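Local coordinates for translation initiation factor eIF2B subunit beta (Schizosaccharomyces pombe, PDB 5B04), which serves as the beta subunit of eIF2B, the complex that catalyses exchange of GDP for GTP on the gamma subunit of eIF2, at residues V313-I319 with V369-N375; Q32-A38 with E78-I84; G240-N244 with L357-Y361; L89-E94 with D390-D396. All blocks are in the same frame, centred on the assembly; numbering follows the deposited sequence.

Contact 1. Residues V313-I319 with V369-N375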
# COMPACT_ATOMS: atom_id res chain seq x y z
N VAL C 313 -7.39 4.68 5.78
CA VAL C 313 -8.29 4.45 6.90
C VAL C 313 -9.38 5.51 6.94
O VAL C 313 -9.10 6.70 7.14
CB VAL C 313 -7.53 4.44 8.24
CG1 VAL C 313 -8.51 4.43 9.41
CG2 VAL C 313 -6.59 3.25 8.32
N VAL C 314 -10.62 5.09 6.75
CA VAL C 314 -11.76 6.00 6.77
C VAL C 314 -12.58 5.79 8.03
O VAL C 314 -12.77 4.65 8.48
CB VAL C 314 -12.66 5.82 5.53
CG1 VAL C 314 -13.54 7.04 5.33
CG2 VAL C 314 -11.81 5.57 4.30
N VAL C 315 -13.07 6.88 8.61
CA VAL C 315 -13.87 6.80 9.83
C VAL C 315 -15.23 7.46 9.65
O VAL C 315 -15.32 8.64 9.32
CB VAL C 315 -13.14 7.46 11.02
CG1 VAL C 315 -14.01 7.40 12.27
CG2 VAL C 315 -11.80 6.78 11.26
N CYS C 316 -16.29 6.69 9.88
CA CYS C 316 -17.65 7.21 9.80
C CYS C 316 -18.19 7.49 11.20
O CYS C 316 -18.36 6.57 12.00
CB CYS C 316 -18.56 6.22 9.07
SG CYS C 316 -18.05 5.85 7.38
N SER C 317 -18.46 8.76 11.48
CA SER C 317 -18.92 9.15 12.81
C SER C 317 -19.70 10.46 12.79
O SER C 317 -19.38 11.38 12.04
CB SER C 317 -17.73 9.29 13.76
OG SER C 317 -18.15 9.69 15.05
N GLY C 318 -20.74 10.54 13.62
CA GLY C 318 -21.49 11.77 13.79
C GLY C 318 -20.66 12.78 14.56
O GLY C 318 -19.82 12.40 15.37
N ILE C 319 -20.91 14.06 14.31
CA ILE C 319 -20.12 15.12 14.94
C ILE C 319 -20.35 15.22 16.45
O ILE C 319 -19.61 15.91 17.15
CB ILE C 319 -20.42 16.49 14.30
CG1 ILE C 319 -21.88 16.57 13.82
CG2 ILE C 319 -19.48 16.75 13.14
CD1 ILE C 319 -22.91 16.73 14.92
N VAL C 369 -5.69 8.28 10.60
CA VAL C 369 -6.98 8.46 9.94
C VAL C 369 -6.83 9.37 8.73
O VAL C 369 -6.43 10.53 8.86
CB VAL C 369 -8.04 9.05 10.89
CG1 VAL C 369 -9.34 9.31 10.15
CG2 VAL C 369 -8.27 8.11 12.07
N ASP C 370 -7.16 8.85 7.55
CA ASP C 370 -7.05 9.62 6.32
C ASP C 370 -8.26 10.51 6.09
O ASP C 370 -8.13 11.66 5.69
CB ASP C 370 -6.86 8.68 5.12
CG ASP C 370 -5.53 7.96 5.15
OD1 ASP C 370 -4.51 8.57 4.77
OD2 ASP C 370 -5.51 6.77 5.54
N LEU C 371 -9.45 9.97 6.37
CA LEU C 371 -10.68 10.69 6.09
C LEU C 371 -11.76 10.43 7.14
O LEU C 371 -11.98 9.29 7.55
CB LEU C 371 -11.21 10.32 4.71
CG LEU C 371 -12.54 10.94 4.30
CD1 LEU C 371 -12.40 12.45 4.16
CD2 LEU C 371 -13.05 10.33 3.00
N PHE C 372 -12.42 11.49 7.58
CA PHE C 372 -13.57 11.38 8.46
C PHE C 372 -14.87 11.58 7.68
O PHE C 372 -15.08 12.64 7.09
CB PHE C 372 -13.50 12.39 9.61
CG PHE C 372 -12.56 11.99 10.71
CD1 PHE C 372 -12.95 11.07 11.67
CD2 PHE C 372 -11.30 12.56 10.81
CE1 PHE C 372 -12.09 10.71 12.69
CE2 PHE C 372 -10.44 12.21 11.83
CZ PHE C 372 -10.83 11.28 12.77
N ILE C 373 -15.73 10.57 7.68
CA ILE C 373 -17.05 10.70 7.09
C ILE C 373 -18.05 11.09 8.18
O ILE C 373 -18.35 10.29 9.07
CB ILE C 373 -17.51 9.40 6.41
CG1 ILE C 373 -16.64 9.10 5.19
CG2 ILE C 373 -18.97 9.50 5.99
CD1 ILE C 373 -16.83 10.08 4.05
N THR C 374 -18.56 12.31 8.10
CA THR C 374 -19.48 12.82 9.11
C THR C 374 -20.79 13.27 8.48
O THR C 374 -20.93 13.30 7.26
CB THR C 374 -18.87 13.99 9.89
OG1 THR C 374 -18.74 15.13 9.03
CG2 THR C 374 -17.51 13.62 10.45
N ASN C 375 -21.75 13.63 9.32
CA ASN C 375 -23.03 14.16 8.85
C ASN C 375 -22.88 15.60 8.35
O ASN C 375 -23.80 16.16 7.76
CB ASN C 375 -24.09 14.09 9.95
CG ASN C 375 -23.59 14.62 11.28
OD1 ASN C 375 -22.48 14.31 11.70
ND2 ASN C 375 -24.41 15.44 11.93

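Contact 2. Residues Q32-A38 with E78-I84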
# COMPACT_ATOMS: atom_id res chain seq x y z
N GLN C 32 -25.63 3.13 28.04
CA GLN C 32 -24.25 3.20 27.58
C GLN C 32 -24.19 3.38 26.07
O GLN C 32 -25.18 3.17 25.37
CB GLN C 32 -23.48 1.95 28.00
CG GLN C 32 -24.00 0.67 27.36
CD GLN C 32 -23.08 -0.51 27.59
OE1 GLN C 32 -22.60 -0.72 28.71
NE2 GLN C 32 -22.82 -1.28 26.54
N GLY C 33 -23.02 3.76 25.58
CA GLY C 33 -22.84 4.00 24.16
C GLY C 33 -23.12 5.44 23.80
O GLY C 33 -23.99 6.07 24.40
N PRO C 34 -22.38 5.97 22.81
CA PRO C 34 -22.44 7.37 22.38
C PRO C 34 -23.86 7.87 22.10
O PRO C 34 -24.26 8.90 22.62
CB PRO C 34 -21.60 7.38 21.10
CG PRO C 34 -20.64 6.26 21.29
CD PRO C 34 -21.39 5.20 22.03
N PHE C 35 -24.61 7.13 21.28
CA PHE C 35 -25.93 7.57 20.85
C PHE C 35 -26.94 7.58 22.00
O PHE C 35 -27.65 8.57 22.19
CB PHE C 35 -26.44 6.69 19.71
CG PHE C 35 -27.68 7.23 19.05
CD1 PHE C 35 -27.59 8.24 18.12
CD2 PHE C 35 -28.93 6.72 19.36
CE1 PHE C 35 -28.73 8.74 17.50
CE2 PHE C 35 -30.07 7.21 18.75
CZ PHE C 35 -29.96 8.23 17.82
N ALA C 36 -27.01 6.48 22.74
CA ALA C 36 -27.96 6.36 23.84
C ALA C 36 -27.70 7.42 24.91
O ALA C 36 -28.63 8.07 25.39
CB ALA C 36 -27.89 4.97 24.45
N VAL C 37 -26.43 7.59 25.26
CA VAL C 37 -26.03 8.59 26.25
C VAL C 37 -26.39 10.00 25.78
O VAL C 37 -26.90 10.80 26.56
CB VAL C 37 -24.52 8.50 26.55
CG1 VAL C 37 -24.05 9.74 27.29
CG2 VAL C 37 -24.20 7.25 27.35
N ALA C 38 -26.13 10.28 24.51
CA ALA C 38 -26.40 11.59 23.94
C ALA C 38 -27.88 11.95 24.02
O ALA C 38 -28.24 13.05 24.45
CB ALA C 38 -25.93 11.66 22.50
N GLU C 78 -17.87 8.50 28.51
CA GLU C 78 -18.99 8.64 27.59
C GLU C 78 -19.09 10.11 27.18
O GLU C 78 -20.01 10.82 27.59
CB GLU C 78 -20.30 8.16 28.22
CG GLU C 78 -20.30 6.68 28.57
CD GLU C 78 -20.62 5.78 27.39
OE1 GLU C 78 -20.58 4.54 27.55
OE2 GLU C 78 -20.91 6.32 26.30
N PHE C 79 -18.14 10.54 26.36
CA PHE C 79 -17.95 11.95 26.03
C PHE C 79 -19.14 12.59 25.32
O PHE C 79 -19.25 13.81 25.26
CB PHE C 79 -16.70 12.12 25.17
CG PHE C 79 -15.47 11.48 25.76
CD1 PHE C 79 -15.16 10.16 25.47
CD2 PHE C 79 -14.64 12.19 26.60
CE1 PHE C 79 -14.03 9.57 26.01
CE2 PHE C 79 -13.51 11.60 27.14
CZ PHE C 79 -13.21 10.29 26.85
N SER C 80 -20.02 11.76 24.77
CA SER C 80 -21.21 12.26 24.08
C SER C 80 -22.11 13.04 25.04
O SER C 80 -22.80 13.97 24.62
CB SER C 80 -21.99 11.10 23.45
OG SER C 80 -22.26 10.09 24.40
N CYS C 81 -22.09 12.66 26.31
CA CYS C 81 -22.84 13.37 27.34
C CYS C 81 -22.37 14.81 27.45
O CYS C 81 -23.16 15.74 27.30
CB CYS C 81 -22.69 12.67 28.70
SG CYS C 81 -23.57 13.47 30.06
N GLY C 82 -21.08 14.99 27.72
CA GLY C 82 -20.50 16.31 27.86
C GLY C 82 -20.65 17.16 26.62
O GLY C 82 -20.79 18.38 26.71
N ASN C 83 -20.63 16.52 25.46
CA ASN C 83 -20.79 17.22 24.19
C ASN C 83 -22.17 17.86 24.07
O ASN C 83 -22.29 19.00 23.63
CB ASN C 83 -20.55 16.27 23.02
CG ASN C 83 -19.11 15.82 22.92
OD1 ASN C 83 -18.21 16.44 23.50
ND2 ASN C 83 -18.87 14.74 22.19
N ILE C 84 -23.20 17.11 24.46
CA ILE C 84 -24.56 17.62 24.45
C ILE C 84 -24.69 18.82 25.39
O ILE C 84 -25.34 19.81 25.07
CB ILE C 84 -25.58 16.53 24.85
CG1 ILE C 84 -25.57 15.40 23.82
CG2 ILE C 84 -26.98 17.11 24.98
CD1 ILE C 84 -25.83 15.87 22.40

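Contact 3. Residues G240-N244 with L357-Y361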
# COMPACT_ATOMS: atom_id res chain seq x y z
N GLY C 240 -15.01 -8.22 16.77
CA GLY C 240 -14.41 -7.38 17.79
C GLY C 240 -14.20 -8.12 19.09
O GLY C 240 -14.55 -7.63 20.16
N PHE C 241 -13.63 -9.32 18.99
CA PHE C 241 -13.44 -10.18 20.15
C PHE C 241 -12.59 -9.51 21.22
O PHE C 241 -11.55 -8.92 20.91
CB PHE C 241 -12.82 -11.51 19.74
CG PHE C 241 -12.82 -12.52 20.84
CD1 PHE C 241 -13.96 -13.25 21.10
CD2 PHE C 241 -11.71 -12.73 21.63
CE1 PHE C 241 -13.98 -14.17 22.11
CE2 PHE C 241 -11.74 -13.65 22.65
CZ PHE C 241 -12.87 -14.38 22.89
N PRO C 242 -13.01 -9.61 22.50
CA PRO C 242 -14.17 -10.37 22.96
C PRO C 242 -15.44 -9.55 23.13
O PRO C 242 -16.48 -10.11 23.47
CB PRO C 242 -13.69 -10.90 24.32
CG PRO C 242 -12.65 -9.88 24.79
CD PRO C 242 -12.29 -8.99 23.62
N ASN C 243 -15.36 -8.25 22.89
CA ASN C 243 -16.42 -7.34 23.31
C ASN C 243 -17.44 -7.00 22.22
O ASN C 243 -18.62 -6.85 22.51
CB ASN C 243 -15.78 -6.06 23.85
CG ASN C 243 -14.74 -6.35 24.92
OD1 ASN C 243 -15.00 -7.11 25.86
ND2 ASN C 243 -13.56 -5.77 24.77
N ASN C 244 -16.98 -6.88 20.98
CA ASN C 244 -17.89 -6.58 19.87
C ASN C 244 -18.16 -7.81 19.02
O ASN C 244 -18.52 -7.69 17.85
CB ASN C 244 -17.32 -5.46 19.00
CG ASN C 244 -16.75 -4.32 19.82
OD1 ASN C 244 -15.65 -3.84 19.55
ND2 ASN C 244 -17.50 -3.88 20.83
N LEU C 357 -6.60 -9.34 31.68
CA LEU C 357 -6.99 -7.97 31.38
C LEU C 357 -7.85 -7.88 30.13
O LEU C 357 -7.46 -8.31 29.05
CB LEU C 357 -5.74 -7.11 31.20
CG LEU C 357 -4.74 -7.15 32.37
CD1 LEU C 357 -3.47 -6.40 32.02
CD2 LEU C 357 -5.38 -6.59 33.63
N ASN C 358 -9.04 -7.30 30.28
CA ASN C 358 -9.96 -7.11 29.16
C ASN C 358 -10.36 -5.66 28.97
O ASN C 358 -11.38 -5.21 29.49
CB ASN C 358 -11.21 -7.97 29.35
CG ASN C 358 -12.24 -7.76 28.25
OD1 ASN C 358 -11.89 -7.50 27.10
ND2 ASN C 358 -13.51 -7.85 28.61
N PRO C 359 -9.54 -4.89 28.24
CA PRO C 359 -9.93 -3.53 27.86
C PRO C 359 -10.92 -3.56 26.70
O PRO C 359 -10.74 -4.37 25.79
CB PRO C 359 -8.61 -2.88 27.46
CG PRO C 359 -7.78 -4.02 26.96
CD PRO C 359 -8.17 -5.22 27.78
N TYR C 360 -11.94 -2.71 26.73
CA TYR C 360 -12.89 -2.69 25.63
C TYR C 360 -12.81 -1.39 24.83
O TYR C 360 -13.64 -1.13 23.96
CB TYR C 360 -14.33 -2.92 26.13
CG TYR C 360 -14.85 -1.93 27.15
CD1 TYR C 360 -15.50 -0.77 26.75
CD2 TYR C 360 -14.75 -2.19 28.51
CE1 TYR C 360 -15.99 0.13 27.68
CE2 TYR C 360 -15.24 -1.30 29.45
CZ TYR C 360 -15.87 -0.14 29.03
OH TYR C 360 -16.36 0.75 29.95
N TYR C 361 -11.78 -0.60 25.11
CA TYR C 361 -11.48 0.58 24.32
C TYR C 361 -10.05 0.54 23.78
O TYR C 361 -9.12 0.13 24.48
CB TYR C 361 -11.68 1.86 25.14
CG TYR C 361 -13.12 2.23 25.39
CD1 TYR C 361 -14.13 1.83 24.52
CD2 TYR C 361 -13.48 2.99 26.50
CE1 TYR C 361 -15.45 2.17 24.75
CE2 TYR C 361 -14.79 3.33 26.74
CZ TYR C 361 -15.77 2.92 25.86
OH TYR C 361 -17.09 3.26 26.10

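Contact 4. Residues L89-E94 with D390-D396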
# COMPACT_ATOMS: atom_id res chain seq x y z
N LEU C 89 -25.17 24.77 26.18
CA LEU C 89 -24.56 25.96 26.78
C LEU C 89 -24.31 27.05 25.74
O LEU C 89 -24.55 28.23 26.00
CB LEU C 89 -23.26 25.60 27.49
CG LEU C 89 -23.39 24.88 28.83
CD1 LEU C 89 -22.02 24.59 29.43
CD2 LEU C 89 -24.24 25.69 29.80
N ARG C 90 -23.84 26.66 24.57
CA ARG C 90 -23.61 27.61 23.49
C ARG C 90 -24.94 28.04 22.88
O ARG C 90 -25.09 29.16 22.39
CB ARG C 90 -22.70 27.01 22.41
CG ARG C 90 -22.46 27.94 21.23
CD ARG C 90 -21.28 27.49 20.38
NE ARG C 90 -21.15 28.32 19.18
CZ ARG C 90 -19.99 28.60 18.59
NH1 ARG C 90 -18.85 28.12 19.09
NH2 ARG C 90 -19.96 29.36 17.51
N LEU C 91 -25.92 27.13 22.93
CA LEU C 91 -27.28 27.43 22.49
C LEU C 91 -27.83 28.59 23.31
O LEU C 91 -28.40 29.53 22.76
CB LEU C 91 -28.17 26.20 22.64
CG LEU C 91 -29.49 26.07 21.87
CD1 LEU C 91 -29.97 24.63 21.98
CD2 LEU C 91 -30.56 27.02 22.37
N ILE C 92 -27.67 28.53 24.61
CA ILE C 92 -28.12 29.64 25.41
C ILE C 92 -27.35 30.93 25.19
O ILE C 92 -27.95 31.95 24.95
CB ILE C 92 -27.99 29.26 26.87
CG1 ILE C 92 -28.81 28.01 27.15
CG2 ILE C 92 -28.45 30.38 27.76
CD1 ILE C 92 -28.43 27.34 28.43
N ARG C 93 -26.03 30.87 25.21
CA ARG C 93 -25.26 32.09 25.20
C ARG C 93 -25.49 32.82 23.92
O ARG C 93 -25.76 34.00 23.90
CB ARG C 93 -23.78 31.80 25.33
CG ARG C 93 -23.42 30.85 26.44
CD ARG C 93 -22.17 31.32 27.15
NE ARG C 93 -21.42 30.25 27.78
CZ ARG C 93 -21.21 29.06 27.24
NH1 ARG C 93 -21.69 28.78 26.05
NH2 ARG C 93 -20.50 28.15 27.89
N GLU C 94 -25.40 32.09 22.82
CA GLU C 94 -25.53 32.72 21.53
C GLU C 94 -26.93 33.24 21.34
O GLU C 94 -27.12 34.33 20.83
CB GLU C 94 -25.10 31.78 20.42
CG GLU C 94 -23.78 31.06 20.69
CD GLU C 94 -22.56 31.78 20.12
OE1 GLU C 94 -22.50 32.02 18.90
OE2 GLU C 94 -21.63 32.09 20.90
N ASP C 390 -16.55 25.77 16.01
CA ASP C 390 -17.83 26.22 15.47
C ASP C 390 -19.03 25.65 16.22
O ASP C 390 -20.14 26.15 16.09
CB ASP C 390 -17.94 25.86 13.98
CG ASP C 390 -17.02 26.70 13.11
OD1 ASP C 390 -15.98 27.16 13.61
OD2 ASP C 390 -17.36 26.90 11.92
N THR C 391 -18.80 24.60 17.00
CA THR C 391 -19.90 23.92 17.69
C THR C 391 -19.85 24.09 19.21
O THR C 391 -20.87 23.94 19.88
CB THR C 391 -19.91 22.41 17.36
OG1 THR C 391 -18.62 21.85 17.62
CG2 THR C 391 -20.27 22.18 15.90
N TYR C 392 -18.68 24.39 19.74
CA TYR C 392 -18.52 24.57 21.18
C TYR C 392 -17.92 25.93 21.54
O TYR C 392 -17.11 26.47 20.79
CB TYR C 392 -17.63 23.47 21.77
CG TYR C 392 -18.07 22.06 21.48
CD1 TYR C 392 -19.42 21.71 21.51
CD2 TYR C 392 -17.14 21.08 21.17
CE1 TYR C 392 -19.82 20.41 21.24
CE2 TYR C 392 -17.54 19.78 20.90
CZ TYR C 392 -18.87 19.45 20.94
OH TYR C 392 -19.27 18.16 20.67
N ASP C 393 -18.34 26.47 22.68
CA ASP C 393 -17.65 27.62 23.26
C ASP C 393 -16.42 27.11 24.00
O ASP C 393 -16.48 26.08 24.67
CB ASP C 393 -18.57 28.40 24.20
CG ASP C 393 -19.65 29.16 23.46
OD1 ASP C 393 -19.37 29.67 22.35
OD2 ASP C 393 -20.78 29.26 23.98
N ALA C 394 -15.30 27.82 23.86
CA ALA C 394 -14.02 27.35 24.36
C ALA C 394 -13.99 27.16 25.88
O ALA C 394 -13.22 26.36 26.40
CB ALA C 394 -12.91 28.31 23.94
N SER C 395 -14.84 27.91 26.58
CA SER C 395 -14.87 27.86 28.04
C SER C 395 -15.38 26.52 28.57
O SER C 395 -15.08 26.13 29.70
CB SER C 395 -15.74 28.99 28.59
OG SER C 395 -17.10 28.78 28.27
N ASP C 396 -16.15 25.81 27.74
CA ASP C 396 -16.81 24.59 28.17
C ASP C 396 -15.95 23.34 27.96
O ASP C 396 -16.44 22.22 28.08
CB ASP C 396 -18.14 24.42 27.43
CG ASP C 396 -18.99 25.68 27.47
OD1 ASP C 396 -18.90 26.42 28.47
OD2 ASP C 396 -19.74 25.92 26.51

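Contact 1. Residues V313-I319 with V369-N375
V313 and D370 grip each other through two hydrogen bonds. V313 N donates to D370 OD2 at 2.8 Å, with a nearly straight N-H...O angle of 169°, and meets the carboxylate on its anti side; D370 N returns a bond of 2.9 Å to V313 O, which also accepts a long, weak bond from L371 N. D370 CG lies beside its own backbone N (chi1 -67°), which lets the carboxylate curl back to the neighbouring strand. Beyond it the ladder is regular: V315 N bonds to L371 O at 2.8 Å, I373 N to V315 O, and S317 N to I373 O at 2.9 Å. With V314, V315 and C316 bridged to L371, F372 and I373 and the strand directions only 21° apart, the pairing is parallel. Past the last rung, the N375 amide takes over: I319 N reaches OD1 at 3.1 Å, in the carbonyl plane and on a lone pair.

Packing alternates between the sheet faces. On one, V314 CG1 meets I373 CG1 at 3.7 Å and C316 SG lies against I373 CB; F223 and, from the delta subunit, L387 and I385 extend this layer. On the other, V315 lies alongside F372, with V315 CB 3.7 Å from F372 CD1. The CG2 methyl of V315 touches V369 CG1, and L293 packs on all three residues. Apolar faces around a satisfied backbone ladder are consistent with an interior pair of parallel strands in a Rossmann-like sheet; here side-chain oxygens of D370 and N375 accept backbone N-H groups at its two ends.

Contact 2. Residues Q32-A38 with E78-I84
G33 N donates to E78 OE1 at 3.2 Å with an N-H...O angle of 170°; the carboxylate is met on its syn side, but the donor stands well out of its plane. Because G33 is the N-cap of helix 34-51, the E78 carboxylate sits by the positive end of the helix dipole, which would be expected to stabilise its negative charge; R29 adds a long, weak ion pair. A second polar link runs from S80 OG to P34 O at 2.9 Å, on a lone pair in the carbonyl plane. This carbonyl also receives the intrahelical bond from A38 N at 3.0 Å, so one oxygen serves both its own helix and the neighbouring one.

Van der Waals contacts centre on V37, whose two methyls divide the work. With CG1 opposite the backbone N (chi1 166°), that methyl meets C81 CB at 3.5 Å and the S80 hydroxyl, while CG2 rests on the E78 carboxylate, OE2 at 3.6 Å. The next residue, A38, touches I84, one turn after S80, CB to CG1 4.0 Å.

The short helical segments 34-38 and 79-84 approach to 8.0 Å at a crossing angle of -39°, both starting at this end of an all-helical bundle region. L190 and V186 of helix 176-190 continue the packing from A38 and I84, and H285, from the loop between strands 279-282 and 286-287, reaches P34 and E78.

Contact 3. Residues G240-N244 with L357-Y361
N358 ND2 is gripped by two carbonyl oxygens: OD1 of N243 across the contact, at 3.2 Å, and the backbone O of S338. The bond to N243 OD1 lies in the amide plane of N358 and uses a lone pair of the acceptor, with an N-H...O angle of 153°. A weak bond runs back from N243 ND2 to N358 OD1 at 3.3 Å, so the two amides, arriving from opposite directions, close a reciprocal pair whose planes are only 28° apart. N358 CG stands opposite its backbone N (chi1 177°), which extends this amide from strand 354-364 toward the loop. N243 ND2 has further weak bonds to P359 O, at 3.3 Å, and to S297 OG.

Carbon contacts frame the pair. The ring of P242, which follows a cis peptide bond, brings CG to 3.4 Å from N358 OD1, and Y360 CB lies 3.3 Å from N243 ND2. The Y360 ring stands nearly perpendicular to the N243 amide, and its OH is hydrogen-bonded to the OH of Y293 of the epsilon subunit, while F241 O accepts a bond from S327 of the delta subunit.

With 157 Å² buried in all, the join rests more on amide chemistry than on packing area. Reciprocal donation ties the orientations of the two amides together, and the bond from N358 ND2 to S338 O sets which way the pair is turned; the weak bond from N243 ND2 to P359 O agrees.

Contact 4. Residues L89-E94 with D390-D396
R93 and R90 of helix 79-102 enter a salt-bridge network with D393 and D396 of the C-terminal segment, and E94 completes it. The close-packed half lies around R93. The buried D396 carboxylate meets the R93 guanidinium at its edge, the two planes 11° apart, and NH2 donates to D396 OD2 at 2.7 Å with an angle of 165°. L89 CD1 packs on the same carboxylate, 3.7 Å from OD1. D393 is a further partner of R93, although its modelled oxygen comes too close for that distance to be trusted.

Around R90 the contact is looser. CG lies opposite the backbone N (chi1 178°) and the chain stays extended as far as NE, passing the D393 carboxylate, where NH1 and OD1 form only a long ion pair of 3.6 Å. NH1 makes a weak bond to Y392 O and a sounder one to N389 O, while D390 O lies over one guanidinium face. E94 OE2 approaches D393 OD1 to 3.6 Å, a like-charge proximity that the two arginines would probably offset. On the outer side D390 and S395 are exposed, yet S395 OG still bonds to D396 OD1 at 3.0 Å, from above the carboxylate plane.

Helix 79-102 ties contacts 2 and 4 together: its first turn packs on helix 34-51 and its middle meets the C-terminal segment, with the two centres about 17 Å apart. Y392 of contact 4 bridges outward, its OH lying 3.3 Å from N83 CG of contact 2 and 4.2 Å from I319 O of contact 1. Contact 2 also reaches contact 3, where E78 OE1 and Y361 OH are 4.0 Å apart. Contacts 1 and 3 do not touch, although strands 354-364 and 371-374 follow each other in sequence. Contacts 3 and 4 lie on opposite sides of the chain's centre, about 35 Å between centres. A phosphate ion, probably from crystallisation, sits about 5 Å from the P34 side chain.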